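Local coordinates for protein beta-d-glucoside glucohydrolase (Hypocrea jecorina, PDB 3ZZ1) that probably hydrolyses terminal, non-reducing beta-D-glucosyl residues to release beta-D-glucose during cellulose degradation, as a secreted family 3 beta-glucosidase, at residues 587-592 / 706-711; 615-620 / 667-672. All coordinates share one frame; numbering follows the deposited sequence.

Interaction 1 (587-592 / 706-711); sequences LSVLST and LTSTLS
At one lateral margin of a two-sheet beta sandwich, L587, V589 and S591 of edge strand 582-591 pack against L706, S708 and L710 of edge strand 704-712. The two segments run nearly parallel, at 12°, with their axes 7.5 Å apart at closest. No direct hydrogen bond joins them; side chains and two waters do. In L587, CG anti to the backbone N (chi1 177°) and the turn about chi2 together bring CD2 against the other strand. There CD2 meets the carbonyl carbon of T707 at 3.5 Å and also touches CB of S708 and CB of L706. V589 sits over the backbone carbonyl of T709 and crosses the side chain of L710 at about a right angle, CG1 to CD1 at 3.8 Å. Next along, CD2 of L710 lies 3.4 Å from OG of S591. L710 is buried, and it also packs on A615, F693 and I695. An alanine here would probably open a gap beside V589 and S591, with CG1 of V589 losing its contact with the CD1 methyl. Water bridges the polar groups. One water donates to O of L587 at 2.8 Å and is hydrogen-bonded to OG of S708. A second accepts from OG of S591 at 2.7 Å and donates to O of S711. OG of S591 is also hydrogen-bonded to N of A593. The outermost strands of two facing antiparallel sheets meet here and close one side of a beta sandwich, consistent with the protein's fibronectin type III-like domain.

Interaction 2 (615-620 / 667-672); sequences ATVTVD and ATFNIR
The ring of F669 lies obliquely to both of its nearest neighbours across the contact. O of V617 is 3.3 Å from CD2 of F669, and CG2 of V619 approaches CE2 of the same ring. CG of F669 is anti to the carbonyl carbon (chi1 -46°), which leans the ring toward strand 613-623 and brings CD2 to that oxygen. Methyls continue the apolar surface along the same face of the sheet. CG2 of V617 meets CD1 of I671 at 3.6 Å, CG2 of V619 meets CB of A667 at 3.7 Å, and A615 lies against I671. CG2 of V619 is wedged between its own backbone N and carbonyl carbon, which lets one methyl touch both A667 and F669. Six backbone hydrogen bonds hold the antiparallel pair, two each for A615 with I671, V617 with F669 and V619 with A667. The central pair is short and straight: N of V617 to O of F669 is 2.8 Å with an N-H...O angle of 174°, and N of F669 to O of V617 is 2.7 Å. N of I671 instead stands 37° above the carbonyl plane of A615. Between these pairs, T616 faces N670 and T618 faces T668 on the other face. The T618 and T668 side chains run alongside each other in the same direction. Their OG1 atoms share a water, 3.0 Å from T618 and 2.6 Å from T668. Strand 613-623 is the middle strand of its three-stranded sheet, with 582-591 on its other flank. F669 and I671 pack against strand 629-638 of the facing sheet, while V617, V619 and F669 reach strand 691-698. Beyond the pair, R672 forms salt bridges to D675 and to D191 in helix 178-194.

Overall arrangement
Both interactions reach one three-stranded sheet, and their centres are 9 Å apart. Strand 582-591 of interaction 1 lies beside strand 613-623 of interaction 2. Probable backbone hydrogen bonds join them, N of T616 to O of L590 at 2.7 Å and N of S588 to O of T618 at 3.0 Å. L587 of interaction 1 also packs on interaction 2: its CD1 is 3.5 Å from CG1 of V617. Interaction 2 is hydrogen bonding within the sheet, whereas interaction 1 joins its edge to the facing sheet. The centre of interaction 2 is about 24 Å from the centre of the chain, that of interaction 1 about 30 Å. N of N670 binds a glycerol, probably from the crystallisation liquor.

Interaction 1 (587-592 / 706-711)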
loop_
_atom_site.group_PDB
_atom_site.type_symbol
_atom_site.label_atom_id
_atom_site.label_comp_id
_atom_site.label_asym_id
_atom_site.label_seq_id
_atom_site.Cartn_x
_atom_site.Cartn_y
_atom_site.Cartn_z
ATOM N N LEU A 587 11.597 -23.786 -17.262
ATOM C CA LEU A 587 12.211 -22.532 -16.842
ATOM C C LEU A 587 13.310 -22.118 -17.817
ATOM O O LEU A 587 14.258 -22.865 -18.045
ATOM C CB LEU A 587 12.760 -22.647 -15.416
ATOM C CG LEU A 587 13.516 -21.470 -14.782
ATOM C CD1 LEU A 587 12.736 -20.174 -14.868
ATOM C CD2 LEU A 587 13.818 -21.782 -13.334
ATOM N N SER A 588 13.163 -20.926 -18.392
ATOM C CA SER A 588 14.184 -20.359 -19.269
ATOM C C SER A 588 14.593 -18.960 -18.812
ATOM O O SER A 588 13.773 -18.205 -18.287
ATOM C CB SER A 588 13.688 -20.312 -20.710
ATOM O OG SER A 588 12.840 -19.198 -20.904
ATOM N N VAL A 589 15.863 -18.625 -19.024
ATOM C CA VAL A 589 16.425 -17.334 -18.627
ATOM C C VAL A 589 17.143 -16.737 -19.831
ATOM O O VAL A 589 18.100 -17.321 -20.332
ATOM C CB VAL A 589 17.428 -17.479 -17.434
ATOM C CG1 VAL A 589 18.135 -16.155 -17.136
ATOM C CG2 VAL A 589 16.725 -18.006 -16.184
ATOM N N LEU A 590 16.662 -15.588 -20.296
ATOM C CA LEU A 590 17.293 -14.850 -21.390
ATOM C C LEU A 590 17.871 -13.570 -20.812
ATOM O O LEU A 590 17.154 -12.809 -20.164
ATOM C CB LEU A 590 16.268 -14.526 -22.483
ATOM C CG LEU A 590 16.741 -13.967 -23.832
ATOM C CD1 LEU A 590 15.748 -14.327 -24.931
ATOM C CD2 LEU A 590 16.963 -12.452 -23.795
ATOM N N SER A 591 19.156 -13.326 -21.055
ATOM C CA SER A 591 19.848 -12.230 -20.394
ATOM C C SER A 591 20.975 -11.629 -21.224
ATOM O O SER A 591 21.763 -12.347 -21.840
ATOM C CB SER A 591 20.405 -12.696 -19.045
ATOM O OG SER A 591 21.022 -11.620 -18.360
ATOM N N THR A 592 21.036 -10.300 -21.219
ATOM C CA THR A 592 22.148 -9.553 -21.809
ATOM C C THR A 592 22.770 -8.625 -20.756
ATOM O O THR A 592 23.570 -7.746 -21.077
ATOM C CB THR A 592 21.696 -8.732 -23.036
ATOM O OG1 THR A 592 20.611 -7.871 -22.667
ATOM C CG2 THR A 592 21.251 -9.652 -24.174
ATOM N N LEU A 706 10.941 -24.456 -9.322
ATOM C CA LEU A 706 12.027 -24.577 -10.293
ATOM C C LEU A 706 13.132 -23.572 -10.008
ATOM O O LEU A 706 12.865 -22.472 -9.521
ATOM C CB LEU A 706 11.500 -24.358 -11.713
ATOM C CG LEU A 706 10.452 -25.302 -12.308
ATOM C CD1 LEU A 706 9.877 -24.652 -13.557
ATOM C CD2 LEU A 706 11.020 -26.688 -12.627
ATOM N N THR A 707 14.368 -23.961 -10.307
ATOM C CA THR A 707 15.526 -23.086 -10.142
ATOM C C THR A 707 16.374 -23.081 -11.401
ATOM O O THR A 707 16.473 -24.086 -12.103
ATOM C CB THR A 707 16.442 -23.502 -8.956
ATOM O OG1 THR A 707 16.971 -24.815 -9.185
ATOM C CG2 THR A 707 15.691 -23.474 -7.630
ATOM N N SER A 708 16.986 -21.934 -11.666
ATOM C CA SER A 708 17.959 -21.780 -12.737
ATOM C C SER A 708 19.022 -20.785 -12.272
ATOM O O SER A 708 19.146 -20.510 -11.073
ATOM C CB SER A 708 17.272 -21.295 -14.016
ATOM O OG SER A 708 18.118 -21.427 -15.151
ATOM N N THR A 709 19.792 -20.259 -13.221
ATOM C CA THR A 709 20.831 -19.280 -12.930
ATOM C C THR A 709 20.832 -18.171 -13.975
ATOM O O THR A 709 20.461 -18.382 -15.136
ATOM C CB THR A 709 22.242 -19.922 -12.902
ATOM O OG1 THR A 709 22.456 -20.660 -14.110
ATOM C CG2 THR A 709 22.411 -20.851 -11.695
ATOM N N LEU A 710 21.236 -16.982 -13.544
ATOM C CA LEU A 710 21.475 -15.876 -14.451
ATOM C C LEU A 710 22.934 -15.471 -14.264
ATOM O O LEU A 710 23.371 -15.177 -13.151
ATOM C CB LEU A 710 20.517 -14.712 -14.159
ATOM C CG LEU A 710 20.392 -13.620 -15.231
ATOM C CD1 LEU A 710 18.992 -13.023 -15.214
ATOM C CD2 LEU A 710 21.444 -12.535 -15.061
ATOM N N SER A 711 23.681 -15.475 -15.361
ATOM C CA SER A 711 25.114 -15.274 -15.318
ATOM C C SER A 711 25.505 -13.889 -15.827
ATOM O O SER A 711 25.196 -13.527 -16.960
ATOM C CB SER A 711 25.803 -16.366 -16.142
ATOM O OG SER A 711 27.196 -16.152 -16.210
HETATM O O HOH W 1 16.787 -22.910 -16.796
HETATM O O HOH W 2 23.752 -11.674 -18.252
#

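Interaction 2 (615-620 / 667-672)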
loop_
_atom_site.group_PDB
_atom_site.type_symbol
_atom_site.label_atom_id
_atom_site.label_comp_id
_atom_site.label_asym_id
_atom_site.label_seq_id
_atom_site.Cartn_x
_atom_site.Cartn_y
_atom_site.Cartn_z
ATOM N N ALA A 615 16.914 -8.584 -18.856
ATOM C CA ALA A 615 16.687 -10.031 -18.832
ATOM C C ALA A 615 15.204 -10.400 -18.796
ATOM O O ALA A 615 14.346 -9.573 -18.465
ATOM C CB ALA A 615 17.415 -10.663 -17.649
ATOM N N THR A 616 14.921 -11.654 -19.136
ATOM C CA THR A 616 13.560 -12.182 -19.181
ATOM C C THR A 616 13.554 -13.624 -18.673
ATOM O O THR A 616 14.286 -14.477 -19.182
ATOM C CB THR A 616 12.979 -12.122 -20.617
ATOM O OG1 THR A 616 13.039 -10.776 -21.109
ATOM C CG2 THR A 616 11.524 -12.597 -20.649
ATOM N N VAL A 617 12.745 -13.880 -17.651
ATOM C CA VAL A 617 12.588 -15.221 -17.107
ATOM C C VAL A 617 11.166 -15.706 -17.383
ATOM O O VAL A 617 10.192 -14.988 -17.126
ATOM C CB VAL A 617 12.930 -15.285 -15.582
ATOM C CG1 VAL A 617 12.738 -16.695 -15.041
ATOM C CG2 VAL A 617 14.363 -14.845 -15.330
ATOM N N THR A 618 11.067 -16.925 -17.911
ATOM C CA THR A 618 9.801 -17.517 -18.338
ATOM C C THR A 618 9.592 -18.909 -17.725
ATOM O O THR A 618 10.535 -19.697 -17.621
ATOM C CB THR A 618 9.748 -17.624 -19.884
ATOM O OG1 THR A 618 9.838 -16.313 -20.462
ATOM C CG2 THR A 618 8.475 -18.281 -20.344
ATOM N N VAL A 619 8.359 -19.182 -17.304
ATOM C CA VAL A 619 7.933 -20.517 -16.863
ATOM C C VAL A 619 6.547 -20.819 -17.419
ATOM O O VAL A 619 5.779 -19.901 -17.711
ATOM C CB VAL A 619 7.863 -20.670 -15.309
ATOM C CG1 VAL A 619 9.237 -20.841 -14.711
ATOM C CG2 VAL A 619 7.105 -19.503 -14.658
ATOM N N ASP A 620 6.240 -22.106 -17.560
ATOM C CA ASP A 620 4.902 -22.547 -17.929
ATOM C C ASP A 620 4.143 -22.941 -16.676
ATOM O O ASP A 620 4.715 -23.527 -15.755
ATOM C CB ASP A 620 4.962 -23.735 -18.889
ATOM C CG ASP A 620 5.480 -23.354 -20.255
ATOM O OD1 ASP A 620 5.581 -22.139 -20.538
ATOM O OD2 ASP A 620 5.779 -24.268 -21.052
ATOM N N ALA A 667 4.065 -17.561 -17.892
ATOM C CA ALA A 667 4.389 -16.499 -16.951
ATOM C C ALA A 667 5.727 -15.880 -17.345
ATOM O O ALA A 667 6.748 -16.565 -17.395
ATOM C CB ALA A 667 4.441 -17.031 -15.534
ATOM N N THR A 668 5.702 -14.583 -17.636
ATOM C CA THR A 668 6.881 -13.856 -18.091
ATOM C C THR A 668 7.313 -12.833 -17.043
ATOM O O THR A 668 6.542 -11.945 -16.680
ATOM C CB THR A 668 6.596 -13.143 -19.431
ATOM O OG1 THR A 668 6.289 -14.117 -20.433
ATOM C CG2 THR A 668 7.798 -12.303 -19.888
ATOM N N PHE A 669 8.545 -12.965 -16.562
ATOM C CA PHE A 669 9.108 -11.995 -15.635
ATOM C C PHE A 669 10.182 -11.173 -16.330
ATOM O O PHE A 669 11.248 -11.685 -16.669
ATOM C CB PHE A 669 9.688 -12.684 -14.392
ATOM C CG PHE A 669 8.787 -13.736 -13.799
ATOM C CD1 PHE A 669 7.665 -13.377 -13.057
ATOM C CD2 PHE A 669 9.061 -15.087 -13.990
ATOM C CE1 PHE A 669 6.832 -14.355 -12.508
ATOM C CE2 PHE A 669 8.233 -16.070 -13.452
ATOM C CZ PHE A 669 7.118 -15.703 -12.708
ATOM N N ASN A 670 9.883 -9.898 -16.551
ATOM C CA ASN A 670 10.848 -8.969 -17.125
ATOM C C ASN A 670 11.732 -8.365 -16.046
ATOM O O ASN A 670 11.238 -7.796 -15.062
ATOM C CB ASN A 670 10.138 -7.876 -17.930
ATOM C CG ASN A 670 9.428 -8.432 -19.153
ATOM O OD1 ASN A 670 9.943 -9.324 -19.824
ATOM N ND2 ASN A 670 8.237 -7.912 -19.442
ATOM N N ILE A 671 13.042 -8.499 -16.239
ATOM C CA ILE A 671 14.015 -8.073 -15.244
ATOM C C ILE A 671 14.714 -6.781 -15.657
ATOM O O ILE A 671 15.429 -6.743 -16.661
ATOM C CB ILE A 671 15.043 -9.189 -14.951
ATOM C CG1 ILE A 671 14.325 -10.423 -14.386
ATOM C CG2 ILE A 671 16.127 -8.691 -13.998
ATOM C CD1 ILE A 671 15.231 -11.603 -14.134
ATOM N N ARG A 672 14.482 -5.726 -14.878
ATOM C CA ARG A 672 15.117 -4.432 -15.094
ATOM C C ARG A 672 16.529 -4.482 -14.534
ATOM O O ARG A 672 16.837 -5.334 -13.689
ATOM C CB ARG A 672 14.324 -3.315 -14.406
ATOM C CG ARG A 672 12.839 -3.257 -14.791
ATOM C CD ARG A 672 12.027 -2.406 -13.819
ATOM N NE ARG A 672 12.119 -2.896 -12.444
ATOM C CZ ARG A 672 11.370 -2.473 -11.424
ATOM N NH1 ARG A 672 10.449 -1.541 -11.600
ATOM N NH2 ARG A 672 11.550 -2.990 -10.214
HETATM O O HOH W 3 8.150 -14.642 -22.222
#